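Local coordinates for diguanylate cyclase (PDB 5H5O), which probably makes cyclic di-GMP from two molecules of GTP, and binds cyclic GMP through the cyclic nucleotide-binding domain that this chain contains, at residues F40-T44 and G45-L49. Numbering follows the deposited sequence.
Sequences FIVVT and GQIDL. With PCG (cyclic guanosine monophosphate), chain C.
V42 and I47 meet across the bend that joins two strands, and the apolar evidence is one methyl-to-methylene approach: V42 CG2 lies 4.0 Å from I47 CG1, the two side chains crossing at a slant. V42 holds CG1 anti to its backbone N (chi1 -171°), which directs this second methyl at the turn itself, 3.9 Å from G45 O. One valine thus touches both the bend and the strand beyond it.

The backbone marks the change of direction. G45 has a positive phi of 85°, and just before it V43 and T44 both face R89, a classic beta bulge.

Polar contacts gather on the side opposite I47. Q46 NE2 donates to D48 OD1 at 3.0 Å, with an N-H...O angle of 144°; the carboxylate oxygen uses its syn lone pair and sits tilted from the amide plane. H59 ND1 also bonds D48 OD1, so two partners grip that oxygen.

Farther along, L49 CD1 approaches C8 of cyclic GMP at 3.6 Å, placing this strand in the wall of the nucleotide pocket.

In the cupin-like beta roll, strand 39-44 runs between 88-93 and 65-66, whereas 47-50 lies between 81-84 and 58-60. The bend therefore carries the chain from one antiparallel sheet to the other, with F66 touching both V42 and I47, and L90 touching I47.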
# COMPACT_ATOMS: atom_id res chain seq x y z
N PHE A 40 8.66 8.11 9.71
CA PHE A 40 8.56 9.08 10.79
C PHE A 40 7.13 9.48 11.12
O PHE A 40 6.29 9.58 10.24
CB PHE A 40 9.34 10.34 10.42
CG PHE A 40 10.80 10.09 10.22
CD1 PHE A 40 11.67 10.10 11.30
CD2 PHE A 40 11.31 9.83 8.95
CE1 PHE A 40 13.02 9.86 11.12
CE2 PHE A 40 12.65 9.60 8.76
CZ PHE A 40 13.51 9.61 9.85
N ILE A 41 6.87 9.73 12.40
CA ILE A 41 5.61 10.37 12.78
C ILE A 41 5.87 11.71 13.49
O ILE A 41 6.64 11.77 14.46
CB ILE A 41 4.74 9.45 13.67
CG1 ILE A 41 4.57 8.06 13.03
CG2 ILE A 41 3.41 10.10 13.94
CD1 ILE A 41 4.35 6.92 14.03
N VAL A 42 5.25 12.77 12.99
CA VAL A 42 5.32 14.06 13.67
C VAL A 42 4.52 14.02 14.98
O VAL A 42 3.35 13.65 14.99
CB VAL A 42 4.74 15.20 12.78
CG1 VAL A 42 5.02 16.59 13.41
CG2 VAL A 42 5.31 15.12 11.34
N VAL A 43 5.14 14.40 16.09
CA VAL A 43 4.34 14.57 17.32
C VAL A 43 4.32 16.02 17.83
O VAL A 43 3.42 16.40 18.56
CB VAL A 43 4.73 13.60 18.44
CG1 VAL A 43 4.66 12.13 17.94
CG2 VAL A 43 6.09 13.93 19.01
N THR A 44 5.31 16.82 17.45
CA THR A 44 5.25 18.24 17.70
C THR A 44 5.83 18.97 16.51
O THR A 44 6.72 18.44 15.84
CB THR A 44 6.08 18.67 18.94
OG1 THR A 44 7.42 18.96 18.55
CG2 THR A 44 6.11 17.59 20.00
N GLY A 45 5.33 20.17 16.24
CA GLY A 45 5.89 21.03 15.22
C GLY A 45 5.34 20.70 13.84
O GLY A 45 4.16 20.37 13.68
N GLN A 46 6.20 20.78 12.83
CA GLN A 46 5.74 20.59 11.46
C GLN A 46 6.87 20.22 10.51
O GLN A 46 7.93 20.83 10.52
CB GLN A 46 5.02 21.85 10.97
CG GLN A 46 4.65 21.87 9.49
CD GLN A 46 4.06 23.20 9.09
OE1 GLN A 46 3.01 23.60 9.61
NE2 GLN A 46 4.73 23.92 8.19
N ILE A 47 6.63 19.19 9.69
CA ILE A 47 7.61 18.81 8.70
C ILE A 47 7.11 19.22 7.32
O ILE A 47 5.94 19.02 7.00
CB ILE A 47 7.86 17.30 8.71
CG1 ILE A 47 8.67 16.90 9.95
CG2 ILE A 47 8.60 16.86 7.42
CD1 ILE A 47 10.00 17.64 10.08
N ASP A 48 8.00 19.79 6.52
CA ASP A 48 7.64 20.17 5.15
C ASP A 48 8.23 19.18 4.15
O ASP A 48 9.42 18.89 4.19
CB ASP A 48 8.11 21.59 4.81
CG ASP A 48 7.35 22.66 5.59
OD1 ASP A 48 6.35 22.31 6.26
OD2 ASP A 48 7.74 23.84 5.52
N LEU A 49 7.38 18.69 3.26
CA LEU A 49 7.82 17.81 2.19
C LEU A 49 7.97 18.58 0.87
O LEU A 49 7.03 19.23 0.40
CB LEU A 49 6.84 16.65 2.02
CG LEU A 49 6.61 15.83 3.29
CD1 LEU A 49 5.66 14.66 3.02
CD2 LEU A 49 7.94 15.36 3.85
PA PCG C . 9.27 8.60 1.24
O1A PCG C . 10.01 7.81 2.26
O2A PCG C . 9.22 8.48 -0.26
O5' PCG C . 9.65 9.77 1.66
C5' PCG C . 8.94 10.89 1.12
C4' PCG C . 7.53 10.67 1.61
O4' PCG C . 6.49 11.55 1.26
C3' PCG C . 7.02 9.32 1.24
O3' PCG C . 7.93 8.31 1.74
C2' PCG C . 5.63 9.40 1.81
O2' PCG C . 5.46 8.94 3.16
C1' PCG C . 5.32 10.91 1.77
N9 PCG C . 4.35 11.57 0.83
C8 PCG C . 3.44 12.48 1.21
N7 PCG C . 2.70 12.89 0.17
C5 PCG C . 3.12 12.25 -0.91
C6 PCG C . 2.75 12.22 -2.35
O6 PCG C . 1.84 12.95 -2.76
N1 PCG C . 3.44 11.40 -3.19
C2 PCG C . 4.44 10.60 -2.75
N2 PCG C . 5.09 9.81 -3.63
N3 PCG C . 4.84 10.58 -1.42
C4 PCG C . 4.22 11.37 -0.49